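Local coordinates for protein DNA ligase (Archaeoglobus fulgidus, PDB 3GDE) that joins DNA ends at the expense of ATP, probably sealing nicks in double-stranded DNA during replication, recombination and repair, at residues A[178-190]-A[200-212]. Numbering follows the deposited sequence.
Sequences AIARAFRADPETV and LGRVAVVAKKEGE
Three helices that end the all-helical N-terminal DNA-binding region of this ATP-dependent ligase meet here: helix 178-182 runs nearly parallel to helix 200-212, axes 9.9 Å apart and crossing at -17°, while the turn between 178-182 and 187-190 is tied to Glu212. With CG anti to the carbonyl carbon (chi1 -57°), the Phe183 ring lies against Ala207 and Lys208, taking Lys208 CB over one face in a CH-pi contact, 4.0 Å from the centroid; Ala182 CB lies against the opposite face, offset toward the rim. Phe183 CD2 also touches Ala207 CB at 3.8 Å. Replacing Phe183 by an alanine would probably strip Lys208 CB of its aromatic partner and leave a gap beside Ala207 CB, which would keep Ile179 CG2 as a neighbour. Deeper in, Ile179 CD1 reaches Leu200 CD2 at 3.7 Å, and Val190 CG1 packs on Val203 CG1. Glu212, bent at chi2, turns its carboxylate to the turn, where OE2 accepts from Asp186 N at 2.9 Å, the donor lying 37° out of the carboxylate plane. Asp186 itself N-caps helix 187-190 through OD1 to Glu188 N, and a water bridges Arg184 O and Glu212 N. Arg216 salt-bridges Glu212, and Glu37 Lys208. Val46 of helix 39-49 touches Ile179, Leu200 and Ala204, while helix 22-34 packs against Ala178 and Ile179.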
loop_
_atom_site.group_PDB
_atom_site.type_symbol
_atom_site.label_atom_id
_atom_site.label_comp_id
_atom_site.label_asym_id
_atom_site.label_seq_id
_atom_site.Cartn_x
_atom_site.Cartn_y
_atom_site.Cartn_z
ATOM N N ALA A 178 0.862 11.239 -16.772
ATOM C CA ALA A 178 -0.303 11.906 -17.354
ATOM C C ALA A 178 -0.525 13.277 -16.727
ATOM O O ALA A 178 -0.877 14.237 -17.419
ATOM C CB ALA A 178 -1.539 11.036 -17.204
ATOM N N ILE A 179 -0.306 13.368 -15.420
ATOM C CA ILE A 179 -0.374 14.641 -14.708
ATOM C C ILE A 179 0.741 15.577 -15.169
ATOM O O ILE A 179 0.515 16.784 -15.341
ATOM C CB ILE A 179 -0.325 14.446 -13.176
ATOM C CG1 ILE A 179 -1.656 13.854 -12.680
ATOM C CG2 ILE A 179 -0.025 15.778 -12.456
ATOM C CD1 ILE A 179 -1.562 13.166 -11.318
ATOM N N ALA A 180 1.939 15.021 -15.358
ATOM C CA ALA A 180 3.064 15.784 -15.903
ATOM C C ALA A 180 2.775 16.306 -17.323
ATOM O O ALA A 180 3.037 17.469 -17.624
ATOM C CB ALA A 180 4.338 14.950 -15.881
ATOM N N ARG A 181 2.234 15.436 -18.177
ATOM C CA ARG A 181 1.890 15.778 -19.554
ATOM C C ARG A 181 0.811 16.872 -19.631
ATOM O O ARG A 181 0.959 17.837 -20.387
ATOM C CB ARG A 181 1.438 14.522 -20.304
ATOM C CG ARG A 181 1.222 14.725 -21.806
ATOM C CD ARG A 181 0.862 13.427 -22.485
ATOM N NE ARG A 181 0.646 13.586 -23.917
ATOM C CZ ARG A 181 1.596 13.459 -24.842
ATOM N NH1 ARG A 181 2.846 13.180 -24.488
ATOM N NH2 ARG A 181 1.296 13.620 -26.129
ATOM N N ALA A 182 -0.243 16.722 -18.822
ATOM C CA ALA A 182 -1.398 17.612 -18.817
ATOM C C ALA A 182 -1.050 19.033 -18.408
ATOM O O ALA A 182 -1.557 19.999 -18.992
ATOM C CB ALA A 182 -2.494 17.066 -17.888
ATOM N N PHE A 183 -0.196 19.156 -17.400
ATOM C CA PHE A 183 0.030 20.440 -16.751
ATOM C C PHE A 183 1.455 20.965 -16.887
ATOM O O PHE A 183 1.882 21.808 -16.096
ATOM C CB PHE A 183 -0.399 20.371 -15.278
ATOM C CG PHE A 183 -1.835 19.965 -15.087
ATOM C CD1 PHE A 183 -2.874 20.767 -15.576
ATOM C CD2 PHE A 183 -2.157 18.784 -14.425
ATOM C CE1 PHE A 183 -4.210 20.391 -15.406
ATOM C CE2 PHE A 183 -3.487 18.406 -14.254
ATOM C CZ PHE A 183 -4.512 19.212 -14.746
ATOM N N ARG A 184 2.171 20.477 -17.900
ATOM C CA ARG A 184 3.488 21.002 -18.273
ATOM C C ARG A 184 4.461 20.980 -17.098
ATOM O O ARG A 184 5.020 22.013 -16.709
ATOM C CB ARG A 184 3.368 22.419 -18.856
ATOM C CG ARG A 184 3.574 22.522 -20.369
ATOM C CD ARG A 184 2.665 21.604 -21.184
ATOM N NE ARG A 184 3.361 21.058 -22.353
ATOM C CZ ARG A 184 2.769 20.511 -23.414
ATOM N NH1 ARG A 184 1.446 20.432 -23.498
ATOM N NH2 ARG A 184 3.509 20.047 -24.408
ATOM N N ALA A 185 4.633 19.788 -16.530
ATOM C CA ALA A 185 5.579 19.563 -15.446
ATOM C C ALA A 185 6.508 18.398 -15.782
ATOM O O ALA A 185 6.170 17.530 -16.596
ATOM C CB ALA A 185 4.832 19.318 -14.132
ATOM N N ASP A 186 7.692 18.413 -15.176
ATOM C CA ASP A 186 8.641 17.303 -15.260
ATOM C C ASP A 186 7.994 16.163 -14.483
ATOM O O ASP A 186 7.497 16.382 -13.390
ATOM C CB ASP A 186 9.967 17.742 -14.613
ATOM C CG ASP A 186 11.132 16.775 -14.856
ATOM O OD1 ASP A 186 10.939 15.567 -15.151
ATOM O OD2 ASP A 186 12.287 17.243 -14.714
ATOM N N PRO A 187 7.949 14.948 -15.069
ATOM C CA PRO A 187 7.429 13.781 -14.352
ATOM C C PRO A 187 8.154 13.509 -13.030
ATOM O O PRO A 187 7.555 12.955 -12.115
ATOM C CB PRO A 187 7.671 12.624 -15.329
ATOM C CG PRO A 187 7.767 13.259 -16.675
ATOM C CD PRO A 187 8.358 14.616 -16.449
ATOM N N GLU A 188 9.427 13.892 -12.950
ATOM C CA GLU A 188 10.233 13.720 -11.740
ATOM C C GLU A 188 9.834 14.641 -10.609
ATOM O O GLU A 188 9.923 14.265 -9.448
ATOM C CB GLU A 188 11.721 13.916 -12.025
ATOM C CG GLU A 188 12.468 12.622 -12.183
ATOM C CD GLU A 188 12.860 12.343 -13.617
ATOM O OE1 GLU A 188 11.949 12.154 -14.466
ATOM O OE2 GLU A 188 14.091 12.303 -13.884
ATOM N N THR A 189 9.408 15.852 -10.943
ATOM C CA THR A 189 8.920 16.756 -9.916
ATOM C C THR A 189 7.468 16.480 -9.510
ATOM O O THR A 189 7.084 16.830 -8.408
ATOM C CB THR A 189 9.279 18.253 -10.193
ATOM O OG1 THR A 189 8.152 19.121 -9.986
ATOM C CG2 THR A 189 9.809 18.417 -11.569
ATOM N N VAL A 190 6.688 15.825 -10.373
ATOM C CA VAL A 190 5.350 15.326 -9.982
ATOM C C VAL A 190 5.545 14.181 -8.985
ATOM O O VAL A 190 4.939 14.154 -7.907
ATOM C CB VAL A 190 4.500 14.839 -11.210
ATOM C CG1 VAL A 190 3.266 14.042 -10.751
ATOM C CG2 VAL A 190 4.078 16.022 -12.085
ATOM N N LEU A 200 -2.021 11.992 -4.772
ATOM C CA LEU A 200 -1.896 12.352 -6.184
ATOM C C LEU A 200 -2.936 13.355 -6.643
ATOM O O LEU A 200 -2.695 14.123 -7.571
ATOM C CB LEU A 200 -1.954 11.111 -7.085
ATOM C CG LEU A 200 -0.659 10.669 -7.763
ATOM C CD1 LEU A 200 -0.967 9.709 -8.907
ATOM C CD2 LEU A 200 0.177 11.857 -8.277
ATOM N N GLY A 201 -4.102 13.325 -6.005
ATOM C CA GLY A 201 -5.157 14.297 -6.269
ATOM C C GLY A 201 -4.725 15.704 -5.909
ATOM O O GLY A 201 -4.855 16.622 -6.722
ATOM N N ARG A 202 -4.206 15.861 -4.688
ATOM C CA ARG A 202 -3.619 17.114 -4.227
ATOM C C ARG A 202 -2.529 17.595 -5.187
ATOM O O ARG A 202 -2.477 18.771 -5.539
ATOM C CB ARG A 202 -3.025 16.932 -2.825
ATOM C CG ARG A 202 -3.194 18.129 -1.904
ATOM C CD ARG A 202 -1.901 18.842 -1.544
ATOM N NE ARG A 202 -1.288 18.238 -0.372
ATOM C CZ ARG A 202 -0.561 18.873 0.549
ATOM N NH1 ARG A 202 -0.338 20.183 0.474
ATOM N NH2 ARG A 202 -0.056 18.174 1.566
ATOM N N VAL A 203 -1.656 16.680 -5.590
ATOM C CA VAL A 203 -0.579 16.983 -6.532
ATOM C C VAL A 203 -1.118 17.488 -7.888
ATOM O O VAL A 203 -0.601 18.470 -8.433
ATOM C CB VAL A 203 0.391 15.763 -6.698
ATOM C CG1 VAL A 203 1.333 15.943 -7.879
ATOM C CG2 VAL A 203 1.204 15.558 -5.427
ATOM N N ALA A 204 -2.149 16.827 -8.418
ATOM C CA ALA A 204 -2.763 17.223 -9.686
ATOM C C ALA A 204 -3.329 18.645 -9.604
ATOM O O ALA A 204 -3.105 19.468 -10.503
ATOM C CB ALA A 204 -3.841 16.239 -10.089
ATOM N N VAL A 205 -4.029 18.934 -8.507
ATOM C CA VAL A 205 -4.607 20.252 -8.293
ATOM C C VAL A 205 -3.527 21.347 -8.228
ATOM O O VAL A 205 -3.710 22.432 -8.768
ATOM C CB VAL A 205 -5.541 20.277 -7.056
ATOM C CG1 VAL A 205 -6.051 21.703 -6.755
ATOM C CG2 VAL A 205 -6.716 19.310 -7.257
ATOM N N VAL A 206 -2.400 21.058 -7.587
ATOM C CA VAL A 206 -1.302 22.020 -7.525
ATOM C C VAL A 206 -0.709 22.204 -8.922
ATOM O O VAL A 206 -0.407 23.328 -9.317
ATOM C CB VAL A 206 -0.228 21.622 -6.480
ATOM C CG1 VAL A 206 1.018 22.523 -6.568
ATOM C CG2 VAL A 206 -0.820 21.696 -5.081
ATOM N N ALA A 207 -0.580 21.105 -9.667
ATOM C CA ALA A 207 -0.063 21.151 -11.029
ATOM C C ALA A 207 -0.971 21.965 -11.944
ATOM O O ALA A 207 -0.485 22.660 -12.812
ATOM C CB ALA A 207 0.146 19.737 -11.592
ATOM N N LYS A 208 -2.282 21.870 -11.740
ATOM C CA LYS A 208 -3.256 22.638 -12.501
ATOM C C LYS A 208 -3.135 24.142 -12.220
ATOM O O LYS A 208 -3.066 24.960 -13.140
ATOM C CB LYS A 208 -4.672 22.155 -12.162
ATOM C CG LYS A 208 -5.795 22.905 -12.876
ATOM C CD LYS A 208 -7.103 22.728 -12.144
ATOM C CE LYS A 208 -8.283 23.277 -12.927
ATOM N NZ LYS A 208 -8.105 24.689 -13.357
ATOM N N LYS A 209 -3.106 24.484 -10.940
ATOM C CA LYS A 209 -3.157 25.868 -10.498
ATOM C C LYS A 209 -1.826 26.605 -10.647
ATOM O O LYS A 209 -1.818 27.794 -10.971
ATOM C CB LYS A 209 -3.635 25.936 -9.043
ATOM C CG LYS A 209 -5.063 25.452 -8.828
ATOM C CD LYS A 209 -5.511 25.636 -7.363
ATOM C CE LYS A 209 -5.774 27.120 -7.026
ATOM N NZ LYS A 209 -6.843 27.319 -5.976
ATOM N N GLU A 210 -0.712 25.904 -10.419
ATOM C CA GLU A 210 0.594 26.562 -10.271
ATOM C C GLU A 210 1.716 25.940 -11.101
ATOM O O GLU A 210 2.856 26.392 -11.034
ATOM C CB GLU A 210 1.015 26.606 -8.789
ATOM C CG GLU A 210 0.057 27.316 -7.829
ATOM C CD GLU A 210 -0.002 28.824 -8.035
ATOM O OE1 GLU A 210 -1.128 29.380 -8.040
ATOM O OE2 GLU A 210 1.071 29.459 -8.189
ATOM N N GLY A 211 1.397 24.903 -11.867
ATOM C CA GLY A 211 2.384 24.227 -12.712
ATOM C C GLY A 211 3.616 23.685 -11.993
ATOM O O GLY A 211 3.585 23.392 -10.795
ATOM N N GLU A 212 4.700 23.563 -12.752
ATOM C CA GLU A 212 5.997 23.087 -12.262
ATOM C C GLU A 212 6.522 23.839 -11.024
ATOM O O GLU A 212 6.941 23.225 -10.040
ATOM C CB GLU A 212 7.024 23.152 -13.402
ATOM C CG GLU A 212 8.452 22.821 -12.998
ATOM C CD GLU A 212 8.695 21.339 -12.797
ATOM O OE1 GLU A 212 9.759 20.993 -12.239
ATOM O OE2 GLU A 212 7.851 20.513 -13.205
HETATM O O HOH W 1 4.451 24.379 -15.315
#